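Local coordinates for protein ketol-acid reductoisomerase (NAD(+)) (uncultured archaeon GZfos26G2, PDB 4XDY) that catalyses, with magnesium ions and NADH, the methyl migration and reduction that turn (S)-2-acetolactate into (R)-2,3-dihydroxy-isovalerate in branched-chain amino acid biosynthesis, at residues V81-P86 with N96-Q101; I44-I49 with N55-K60; E67-P70 with E76-D79. All coordinates share one frame; numbering follows the deposited sequence. Where two conformers were deposited one is given.

Contact 1: V81-P86 with N96-Q101. With NAI (1,4-dihydronicotinamide adenine dinucleotide), chain E.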
loop_
_atom_site.group_PDB
_atom_site.type_symbol
_atom_site.label_atom_id
_atom_site.label_comp_id
_atom_site.label_asym_id
_atom_site.label_seq_id
_atom_site.Cartn_x
_atom_site.Cartn_y
_atom_site.Cartn_z
ATOM N N VAL A 81 -9.174 31.291 -9.260
ATOM C CA VAL A 81 -8.865 31.421 -7.830
ATOM C C VAL A 81 -9.079 30.017 -7.217
ATOM O O VAL A 81 -10.201 29.578 -7.119
ATOM C CB VAL A 81 -9.756 32.436 -7.157
ATOM C CG1 VAL A 81 -9.511 32.483 -5.643
ATOM C CG2 VAL A 81 -9.494 33.844 -7.729
ATOM N N HIS A 82 -7.970 29.340 -6.972
ATOM C CA HIS A 82 -8.022 27.905 -6.711
ATOM C C HIS A 82 -7.735 27.693 -5.219
ATOM O O HIS A 82 -6.597 27.933 -4.769
ATOM C CB HIS A 82 -6.992 27.237 -7.569
ATOM C CG HIS A 82 -6.957 25.746 -7.468
ATOM N ND1 HIS A 82 -8.023 25.006 -7.035
ATOM C CD2 HIS A 82 -6.004 24.849 -7.805
ATOM C CE1 HIS A 82 -7.731 23.721 -7.104
ATOM N NE2 HIS A 82 -6.512 23.599 -7.545
ATOM N N ILE A 83 -8.770 27.278 -4.506
ATOM C CA ILE A 83 -8.792 27.261 -3.026
ATOM C C ILE A 83 -8.207 25.926 -2.573
ATOM O O ILE A 83 -8.870 24.902 -2.692
ATOM C CB ILE A 83 -10.170 27.568 -2.487
ATOM C CG1 ILE A 83 -10.543 29.034 -2.836
ATOM C CG2 ILE A 83 -10.186 27.466 -0.953
ATOM C CD1 ILE A 83 -11.939 29.415 -2.511
ATOM N N LEU A 84 -6.958 25.976 -2.101
ATOM C CA LEU A 84 -6.266 24.791 -1.557
ATOM C C LEU A 84 -5.851 25.024 -0.082
ATOM O O LEU A 84 -4.833 24.564 0.357
ATOM C CB LEU A 84 -5.135 24.345 -2.451
ATOM C CG LEU A 84 -5.502 23.856 -3.850
ATOM C CD1 LEU A 84 -4.301 23.532 -4.714
ATOM C CD2 LEU A 84 -6.461 22.671 -3.781
ATOM N N LEU A 85 -6.758 25.689 0.628
ATOM C CA LEU A 85 -6.695 25.849 2.030
ATOM C C LEU A 85 -7.425 24.666 2.714
ATOM O O LEU A 85 -8.282 24.046 2.129
ATOM C CB LEU A 85 -7.355 27.165 2.408
ATOM C CG LEU A 85 -6.645 28.428 1.923
ATOM C CD1 LEU A 85 -7.589 29.614 1.915
ATOM C CD2 LEU A 85 -5.449 28.747 2.764
ATOM N N PRO A 86 -7.173 24.431 4.019
ATOM C CA PRO A 86 -7.965 23.394 4.729
ATOM C C PRO A 86 -9.436 23.624 4.588
ATOM O O PRO A 86 -9.918 24.759 4.682
ATOM C CB PRO A 86 -7.483 23.530 6.209
ATOM C CG PRO A 86 -6.110 24.132 6.116
ATOM C CD PRO A 86 -6.232 25.107 4.911
ATOM N N ASN A 96 -14.064 36.709 3.836
ATOM C CA ASN A 96 -13.259 37.918 4.161
ATOM C C ASN A 96 -12.241 38.375 3.150
ATOM O O ASN A 96 -11.979 39.574 2.993
ATOM C CB ASN A 96 -12.533 37.729 5.472
ATOM C CG ASN A 96 -13.495 37.464 6.612
ATOM O OD1 ASN A 96 -14.611 37.926 6.612
ATOM N ND2 ASN A 96 -13.080 36.649 7.546
ATOM N N GLN A 97 -11.554 37.458 2.530
ATOM C CA GLN A 97 -10.358 37.759 1.768
ATOM C C GLN A 97 -10.494 37.527 0.254
ATOM O O GLN A 97 -9.701 38.079 -0.516
ATOM C CB GLN A 97 -9.145 37.033 2.271
ATOM C CG GLN A 97 -8.868 37.299 3.736
ATOM C CD GLN A 97 -7.674 36.523 4.235
ATOM O OE1 GLN A 97 -7.790 35.759 5.245
ATOM N NE2 GLN A 97 -6.574 36.641 3.579
ATOM N N ILE A 98 -11.489 36.735 -0.140
ATOM C CA ILE A 98 -11.563 36.277 -1.539
ATOM C C ILE A 98 -12.788 36.877 -2.214
ATOM O O ILE A 98 -12.653 37.502 -3.291
ATOM C CB ILE A 98 -11.598 34.737 -1.688
ATOM C CG1 ILE A 98 -10.262 34.126 -1.276
ATOM C CG2 ILE A 98 -11.943 34.412 -3.134
ATOM C CD1 ILE A 98 -10.157 32.615 -1.235
ATOM N N LYS A 99 -13.947 36.718 -1.602
ATOM C CA LYS A 99 -15.210 37.112 -2.163
ATOM C C LYS A 99 -15.181 38.580 -2.647
ATOM O O LYS A 99 -15.608 38.847 -3.761
ATOM C CB LYS A 99 -16.359 36.904 -1.203
ATOM C CG LYS A 99 -17.724 37.248 -1.809
ATOM C CD LYS A 99 -18.832 37.193 -0.781
ATOM C CE LYS A 99 -19.922 38.138 -1.156
ATOM N NZ LYS A 99 -21.152 37.741 -0.452
ATOM N N PRO A 100 -14.626 39.523 -1.857
ATOM C CA PRO A 100 -14.644 40.930 -2.409
ATOM C C PRO A 100 -13.805 41.191 -3.606
ATOM O O PRO A 100 -13.991 42.224 -4.256
ATOM C CB PRO A 100 -14.118 41.757 -1.227
ATOM C CG PRO A 100 -14.510 40.933 0.007
ATOM C CD PRO A 100 -14.131 39.508 -0.469
ATOM N N GLN A 101 -12.875 40.306 -3.926
ATOM C CA GLN A 101 -12.040 40.430 -5.102
ATOM C C GLN A 101 -12.593 39.659 -6.305
ATOM O O GLN A 101 -11.973 39.638 -7.377
ATOM C CB GLN A 101 -10.610 39.973 -4.804
ATOM C CG GLN A 101 -10.075 40.475 -3.449
ATOM C CD GLN A 101 -10.308 41.959 -3.292
ATOM O OE1 GLN A 101 -11.177 42.431 -2.509
ATOM N NE2 GLN A 101 -9.599 42.709 -4.119
HETATM P PA NAI E . -3.324 22.160 4.114
HETATM O O1A NAI E . -3.926 21.674 5.441
HETATM O O2A NAI E . -2.048 21.611 3.644
HETATM O O5B NAI E . -3.413 23.768 4.178
HETATM C C5B NAI E . -2.814 24.570 3.119
HETATM C C4B NAI E . -2.116 25.803 3.770
HETATM O O4B NAI E . -3.173 26.589 4.309
HETATM C C3B NAI E . -1.153 25.559 4.962
HETATM O O3B NAI E . 0.084 25.084 4.430
HETATM C C2B NAI E . -1.125 26.918 5.630
HETATM O O2B NAI E . -0.093 27.697 5.023
HETATM C C1B NAI E . -2.526 27.469 5.263
HETATM N N9A NAI E . -3.379 27.556 6.437
HETATM C C8A NAI E . -3.521 26.520 7.367
HETATM N N7A NAI E . -4.358 26.909 8.320
HETATM C C5A NAI E . -4.722 28.185 8.029
HETATM C C6A NAI E . -5.559 29.185 8.665
HETATM N N6A NAI E . -6.193 28.942 9.821
HETATM N N1A NAI E . -5.754 30.388 8.062
HETATM C C2A NAI E . -5.116 30.686 6.911
HETATM N N3A NAI E . -4.333 29.850 6.253
HETATM C C4A NAI E . -4.088 28.592 6.775
HETATM O O3 NAI E . -4.507 21.875 2.942
HETATM P PN NAI E . -4.560 20.477 2.039
HETATM O O1N NAI E . -4.560 19.267 2.952
HETATM O O2N NAI E . -3.506 20.616 1.024
HETATM O O5D NAI E . -6.061 20.643 1.567
HETATM C C5D NAI E . -6.362 21.605 0.501
HETATM C C4D NAI E . -7.683 21.216 -0.255
HETATM O O4D NAI E . -7.301 20.045 -1.005
HETATM C C3D NAI E . -8.843 20.769 0.614
HETATM O O3D NAI E . -10.084 21.145 0.005
HETATM C C2D NAI E . -8.748 19.227 0.682
HETATM O O2D NAI E . -9.950 18.525 0.991
HETATM C C1D NAI E . -8.238 18.938 -0.714
HETATM N N1N NAI E . -7.505 17.692 -0.963
HETATM C C2N NAI E . -6.411 17.428 -0.217
HETATM C C3N NAI E . -5.684 16.309 -0.424
HETATM C C7N NAI E . -4.473 16.115 0.314
HETATM O O7N NAI E . -4.159 16.640 1.427
HETATM N N7N NAI E . -3.544 15.504 -0.376
HETATM C C4N NAI E . -6.097 15.409 -1.480
HETATM C C5N NAI E . -7.123 15.862 -2.368
HETATM C C6N NAI E . -7.815 16.986 -2.047
#
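Ile-98, in the last turn of helix 90-98, sends its side chain toward Val-81 and Ile-83 of strand 80-83. From CB the chain divides at once. On one branch the side chains of Ile-98 and Val-81 run past each other in opposite directions, Ile-98 CG2 lying 4.0 Å from Val-81 CG1. The other branch keeps CG1 beside the backbone N (chi1 -68°) and runs on extended, which carries the terminal methyl out to Ile-83. There Ile-98 CD1 meets Ile-83 CD1 tip to tip at 3.9 Å, with Ile-83 CG1 equally near.

Val-81 and Ile-83 alternate with His-82, so both send their side chains to the helix side of the strand, within the beta-alpha-beta unit of strand 80-83, helix 90-98 and strand 107-110. Ile-71 of helix 71-77 also packs on Ile-98. Beyond the strand, Leu-85 O accepts a hydrogen bond from Gln-90, tying the loop to helix 90-98. The same loop lies against the dinucleotide: Leu-85 CD2 is 3.5 Å from O4B of NAI, and Pro-86 CD comes within 3.2 Å of O5B.

The meeting of helix and strand is purely aliphatic and buried, held by shape and exclusion of water.

Contact 2: I44-I49 with N55-K60. With NAI (1,4-dihydronicotinamide adenine dinucleotide), chain E.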
loop_
_atom_site.group_PDB
_atom_site.type_symbol
_atom_site.label_atom_id
_atom_site.label_comp_id
_atom_site.label_asym_id
_atom_site.label_seq_id
_atom_site.Cartn_x
_atom_site.Cartn_y
_atom_site.Cartn_z
ATOM N N ILE A 44 0.942 32.526 -5.808
ATOM C CA ILE A 44 0.525 31.966 -4.483
ATOM C C ILE A 44 -0.132 33.012 -3.646
ATOM O O ILE A 44 0.435 34.093 -3.409
ATOM C CB ILE A 44 1.691 31.331 -3.723
ATOM C CG1 ILE A 44 2.430 30.331 -4.604
ATOM C CG2 ILE A 44 1.191 30.679 -2.426
ATOM C CD1 ILE A 44 1.534 29.185 -5.157
ATOM N N GLY A 45 -1.323 32.703 -3.177
ATOM C CA GLY A 45 -2.005 33.436 -2.098
ATOM C C GLY A 45 -1.718 32.711 -0.776
ATOM O O GLY A 45 -2.058 31.538 -0.616
ATOM N N GLU A 46 -1.067 33.410 0.169
ATOM C CA GLU A 46 -0.766 32.825 1.474
ATOM C C GLU A 46 -0.840 33.875 2.533
ATOM O O GLU A 46 -1.163 35.031 2.228
ATOM C CB GLU A 46 0.587 32.100 1.463
ATOM C CG GLU A 46 0.473 30.579 1.393
ATOM C CD GLU A 46 -0.082 29.874 2.643
ATOM O OE1 GLU A 46 -0.495 30.547 3.588
ATOM O OE2 GLU A 46 -0.232 28.592 2.611
ATOM N N THR A 47 -0.667 33.430 3.782
ATOM C CA THR A 47 -0.708 34.283 4.933
ATOM C C THR A 47 0.660 34.217 5.646
ATOM O O THR A 47 1.141 33.151 6.016
ATOM C CB THR A 47 -1.818 33.854 5.885
ATOM O OG1 THR A 47 -3.064 33.779 5.165
ATOM C CG2 THR A 47 -1.958 34.882 7.027
ATOM N N GLU A 48 1.280 35.379 5.793
ATOM C CA GLU A 48 2.660 35.481 6.225
ATOM C C GLU A 48 2.845 34.997 7.672
ATOM O O GLU A 48 3.799 34.281 7.967
ATOM C CB GLU A 48 3.165 36.918 6.057
ATOM C CG GLU A 48 4.663 37.030 6.265
ATOM C CD GLU A 48 5.207 38.381 5.793
ATOM O OE1 GLU A 48 6.415 38.532 5.553
ATOM O OE2 GLU A 48 4.412 39.301 5.651
ATOM N N ILE A 49 1.918 35.358 8.532
ATOM C CA ILE A 49 1.947 35.016 9.941
ATOM C C ILE A 49 0.709 34.213 10.258
ATOM O O ILE A 49 -0.388 34.668 9.982
ATOM C CB ILE A 49 1.878 36.291 10.863
ATOM C CG1 ILE A 49 2.979 37.291 10.474
ATOM C CG2 ILE A 49 1.931 35.912 12.354
ATOM C CD1 ILE A 49 4.351 36.678 10.371
ATOM N N ASN A 55 4.577 31.881 9.050
ATOM C CA ASN A 55 4.032 30.684 8.397
ATOM C C ASN A 55 5.074 30.062 7.493
ATOM O O ASN A 55 5.471 30.657 6.516
ATOM C CB ASN A 55 2.782 31.089 7.611
ATOM C CG ASN A 55 2.149 29.914 6.880
ATOM O OD1 ASN A 55 2.545 28.770 7.100
ATOM N ND2 ASN A 55 1.164 30.195 6.009
ATOM N N PRO A 56 5.559 28.846 7.823
ATOM C CA PRO A 56 6.529 28.221 6.932
ATOM C C PRO A 56 6.096 28.013 5.432
ATOM O O PRO A 56 6.947 27.977 4.556
ATOM C CB PRO A 56 6.816 26.845 7.592
ATOM C CG PRO A 56 6.050 26.819 8.872
ATOM C CD PRO A 56 5.038 27.920 8.853
ATOM N N SER A 57 4.793 27.904 5.182
ATOM C CA SER A 57 4.286 27.727 3.825
ATOM C C SER A 57 4.524 29.002 2.978
ATOM O O SER A 57 4.907 28.921 1.791
ATOM C CB SER A 57 2.791 27.442 3.911
ATOM O OG SER A 57 2.605 26.219 4.595
ATOM N N TRP A 58 4.300 30.161 3.587
ATOM C CA TRP A 58 4.678 31.440 2.961
ATOM C C TRP A 58 6.175 31.459 2.524
ATOM O O TRP A 58 6.523 31.732 1.372
ATOM C CB TRP A 58 4.290 32.589 3.918
ATOM C CG TRP A 58 4.712 33.962 3.427
ATOM C CD1 TRP A 58 5.959 34.496 3.481
ATOM C CD2 TRP A 58 3.868 34.972 2.826
ATOM N NE1 TRP A 58 5.957 35.772 2.931
ATOM C CE2 TRP A 58 4.685 36.094 2.549
ATOM C CE3 TRP A 58 2.504 35.039 2.519
ATOM C CZ2 TRP A 58 4.184 37.268 1.949
ATOM C CZ3 TRP A 58 1.999 36.214 1.941
ATOM C CH2 TRP A 58 2.845 37.314 1.654
ATOM N N GLU A 59 7.053 31.092 3.446
ATOM C CA GLU A 59 8.483 31.116 3.199
ATOM C C GLU A 59 8.828 30.101 2.152
ATOM O O GLU A 59 9.661 30.336 1.236
ATOM C CB GLU A 59 9.242 30.776 4.519
ATOM C CG GLU A 59 8.929 31.687 5.708
ATOM C CD GLU A 59 9.220 33.178 5.427
ATOM O OE1 GLU A 59 9.997 33.520 4.496
ATOM O OE2 GLU A 59 8.648 34.028 6.138
ATOM N N LYS A 60 8.191 28.924 2.245
ATOM C CA LYS A 60 8.593 27.883 1.345
ATOM C C LYS A 60 8.244 28.277 -0.090
ATOM O O LYS A 60 9.023 28.027 -1.008
ATOM C CB LYS A 60 7.990 26.510 1.705
ATOM C CG LYS A 60 8.534 25.390 0.804
ATOM C CD LYS A 60 7.945 24.013 1.228
ATOM C CE LYS A 60 8.563 22.827 0.499
ATOM N NZ LYS A 60 8.286 22.871 -0.967
HETATM P PA NAI E . -3.324 22.160 4.114
HETATM O O1A NAI E . -3.926 21.674 5.441
HETATM O O2A NAI E . -2.048 21.611 3.644
HETATM O O5B NAI E . -3.413 23.768 4.178
HETATM C C5B NAI E . -2.814 24.570 3.119
HETATM C C4B NAI E . -2.116 25.803 3.770
HETATM O O4B NAI E . -3.173 26.589 4.309
HETATM C C3B NAI E . -1.153 25.559 4.962
HETATM O O3B NAI E . 0.084 25.084 4.430
HETATM C C2B NAI E . -1.125 26.918 5.630
HETATM O O2B NAI E . -0.093 27.697 5.023
HETATM C C1B NAI E . -2.526 27.469 5.263
HETATM N N9A NAI E . -3.379 27.556 6.437
HETATM C C8A NAI E . -3.521 26.520 7.367
HETATM N N7A NAI E . -4.358 26.909 8.320
HETATM C C5A NAI E . -4.722 28.185 8.029
HETATM C C6A NAI E . -5.559 29.185 8.665
HETATM N N6A NAI E . -6.193 28.942 9.821
HETATM N N1A NAI E . -5.754 30.388 8.062
HETATM C C2A NAI E . -5.116 30.686 6.911
HETATM N N3A NAI E . -4.333 29.850 6.253
HETATM C C4A NAI E . -4.088 28.592 6.775
HETATM O O3 NAI E . -4.507 21.875 2.942
HETATM P PN NAI E . -4.560 20.477 2.039
HETATM O O1N NAI E . -4.560 19.267 2.952
HETATM O O2N NAI E . -3.506 20.616 1.024
HETATM O O5D NAI E . -6.061 20.643 1.567
HETATM C C5D NAI E . -6.362 21.605 0.501
HETATM C C4D NAI E . -7.683 21.216 -0.255
HETATM O O4D NAI E . -7.301 20.045 -1.005
HETATM C C3D NAI E . -8.843 20.769 0.614
HETATM O O3D NAI E . -10.084 21.145 0.005
HETATM C C2D NAI E . -8.748 19.227 0.682
HETATM O O2D NAI E . -9.950 18.525 0.991
HETATM C C1D NAI E . -8.238 18.938 -0.714
HETATM N N1N NAI E . -7.505 17.692 -0.963
HETATM C C2N NAI E . -6.411 17.428 -0.217
HETATM C C3N NAI E . -5.684 16.309 -0.424
HETATM C C7N NAI E . -4.473 16.115 0.314
HETATM O O7N NAI E . -4.159 16.640 1.427
HETATM N N7N NAI E . -3.544 15.504 -0.376
HETATM C C4N NAI E . -6.097 15.409 -1.480
HETATM C C5N NAI E . -7.123 15.862 -2.368
HETATM C C6N NAI E . -7.815 16.986 -2.047
#
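Glu-46 of strand 41-50 meets the start of helix 56-63 with both ends of its side chain. Its CB lies 3.7 Å from Trp-58 CE3, and its backbone O sits at the edge of the indole near the ring plane. Bent at chi2 (-69°), the side chain swings its carboxylate toward the adenosine ribose, where Glu-46 OE2 accepts from O2B of NAI at 2.6 Å and also from Tyr-24 N. The other oxygen, OE1, uses its anti lone pair to accept from Thr-47 N, which restrains the carboxylate from turning.

Thr-47 contributes its carbonyl. Asn-55 ND2 donates to Thr-47 O at 3.0 Å, in the carbonyl plane and almost in its own amide plane, while the same nitrogen gives a second bond, also of 3.0 Å, to NAI O2B. Asn-55 is the N-cap of the helix: its OD1 accepts from Ser-57 N, which stands above the carbonyl plane. Ser-57 OG in turn shares a hydrogen bond of 2.8 Å with NAI O3B.

At Glu-48 the backbone O receives Asn-55 N at 2.7 Å in a nearly straight bond (174°). The Glu-48 side chain, extended beyond CG, lies over one face of Trp-58, and CG makes a CH-pi contact 3.8 Å from the centroid of the five-membered ring. The carboxylate stacks 21° from the ring plane, yet Trp-58 NE1 is buried without a partner.

An acidic acceptor at the ribose 2'-hydroxyl is the classic signature of NADH-preferring Rossmann enzymes; here the carboxylate that grips O2B would probably repel the 2'-phosphate of NADPH.

Contact 3: E67-P70 with E76-D79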
loop_
_atom_site.group_PDB
_atom_site.type_symbol
_atom_site.label_atom_id
_atom_site.label_comp_id
_atom_site.label_asym_id
_atom_site.label_seq_id
_atom_site.Cartn_x
_atom_site.Cartn_y
_atom_site.Cartn_z
ATOM N N GLU A 67 5.867 33.976 -7.041
ATOM C CA GLU A 67 5.305 35.186 -6.495
ATOM C C GLU A 67 4.279 34.870 -5.400
ATOM O O GLU A 67 3.309 34.151 -5.657
ATOM C CB GLU A 67 4.683 36.036 -7.591
ATOM C CG GLU A 67 3.907 37.205 -7.046
ATOM C CD GLU A 67 3.385 38.180 -8.106
ATOM O OE1 GLU A 67 3.218 37.794 -9.287
ATOM O OE2 GLU A 67 3.129 39.344 -7.721
ATOM N N VAL A 68 4.445 35.468 -4.222
ATOM C CA VAL A 68 3.678 35.139 -3.046
ATOM C C VAL A 68 3.041 36.408 -2.523
ATOM O O VAL A 68 3.720 37.384 -2.212
ATOM C CB VAL A 68 4.560 34.400 -1.997
ATOM C CG1 VAL A 68 3.749 33.958 -0.784
ATOM C CG2 VAL A 68 5.308 33.256 -2.630
ATOM N N LEU A 69 1.714 36.418 -2.491
ATOM C CA LEU A 69 0.959 37.542 -2.078
ATOM C C LEU A 69 0.043 37.161 -0.975
ATOM O O LEU A 69 -0.329 35.979 -0.894
ATOM C CB LEU A 69 0.101 38.035 -3.255
ATOM C CG LEU A 69 0.847 38.346 -4.568
ATOM C CD1 LEU A 69 -0.067 38.576 -5.761
ATOM C CD2 LEU A 69 1.699 39.574 -4.350
ATOM N N PRO A 70 -0.476 38.163 -0.248
ATOM C CA PRO A 70 -1.616 37.962 0.592
ATOM C C PRO A 70 -2.780 37.442 -0.246
ATOM O O PRO A 70 -2.864 37.714 -1.457
ATOM C CB PRO A 70 -1.942 39.365 1.161
ATOM C CG PRO A 70 -0.718 40.200 0.898
ATOM C CD PRO A 70 -0.013 39.588 -0.256
ATOM N N GLU A 76 -7.208 38.951 -6.590
ATOM C CA GLU A 76 -7.294 40.046 -7.571
ATOM C C GLU A 76 -6.577 39.672 -8.853
ATOM O O GLU A 76 -7.115 39.835 -9.931
ATOM C CB GLU A 76 -6.700 41.344 -6.948
ATOM C CG GLU A 76 -7.084 42.603 -7.700
ATOM C CD GLU A 76 -6.938 43.878 -6.872
ATOM O OE1 GLU A 76 -6.540 43.851 -5.668
ATOM O OE2 GLU A 76 -7.259 44.921 -7.458
ATOM N N LYS A 77 -5.419 39.069 -8.749
ATOM C CA LYS A 77 -4.622 38.796 -9.854
ATOM C C LYS A 77 -5.034 37.509 -10.614
ATOM O O LYS A 77 -4.726 37.309 -11.783
ATOM C CB LYS A 77 -3.210 38.692 -9.312
ATOM C CG LYS A 77 -2.207 38.425 -10.376
ATOM C CD LYS A 77 -0.816 38.958 -10.069
ATOM C CE LYS A 77 0.066 38.521 -11.254
ATOM N NZ LYS A 77 1.374 39.193 -11.260
ATOM N N GLY A 78 -5.663 36.563 -9.925
ATOM C CA GLY A 78 -5.922 35.301 -10.591
ATOM C C GLY A 78 -7.160 35.371 -11.486
ATOM O O GLY A 78 -8.195 35.863 -11.084
ATOM N N ASP A 79 -7.035 34.763 -12.653
ATOM C CA ASP A 79 -8.204 34.469 -13.476
ATOM C C ASP A 79 -8.951 33.241 -12.915
ATOM O O ASP A 79 -10.160 33.127 -13.060
ATOM C CB ASP A 79 -7.741 34.163 -14.888
ATOM C CG ASP A 79 -7.026 35.355 -15.524
ATOM O OD1 ASP A 79 -7.656 36.403 -15.504
ATOM O OD2 ASP A 79 -5.833 35.255 -15.888
#
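Strand 67-70 and the end of helix 71-77 face each other at a distance, the closest CA atoms, those of Leu-69 and Lys-77, being 9.7 Å apart, so the contact is made by side chains, chiefly the long ones of Glu-67 and Lys-77. These two approach from opposite directions. Both run extended beyond CG, and in Lys-77 CG stands opposite the backbone N (chi1 -179°), which directs the chain from the helix back toward the strand. The ammonium and carboxylate close in a salt bridge, Lys-77 NZ donating to Glu-67 OE1 at 3.0 Å. The nitrogen arrives on the syn side of that oxygen, 17° out of the carboxylate plane; Glu-67 OE2 is 4.0 Å from Lys-77 NZ, so a single oxygen carries the bond.

The pair links a strand to the helix that follows it in the Rossmann-type domain, where strand 67-70 runs parallel to strand 41-50. Val-43 of that neighbouring strand touches both Glu-67 and Lys-77. Replacing Glu-67 by an alanine here would probably leave the ammonium of Lys-77 without its mate and its extended chain freer to swing.

Leu-69, two residues further along the strand, points the same way as Glu-67 and gives the lysine's aliphatic part a looser apolar neighbour, Leu-69 CD1 lying 4.4 Å from Lys-77 CD. Past the lysine the helix stops at Gly-78, whose carbonyl O accepts from Lys-106, as does that of Glu-76.

Overall arrangement
Along the chain the contacts come in the order contact 2, contact 3, contact 1, all reaching one sheet of the NAD-binding Rossmann domain. Contacts 1 and 2, with centres 14 Å and nearest atoms about 5 Å apart, both touch NAI: contact 2 grips the adenosine ribose, while contact 1 passes along the ribose and diphosphate. Contact 3 stands back, the side chain of Leu-69 about 13 Å from NAI, and joins contact 2 through neighbouring parallel strands, with Ile-44 O 2.8 Å from Leu-69 N. Trp-58 also packs on Val-68. Centres of contacts 1 and 3 are 10 Å apart, helix 71-77 leading directly into strand 80-83. The side chain of Ser-57 is about 10 Å from a magnesium ion and that of Ile-83 about 14 Å.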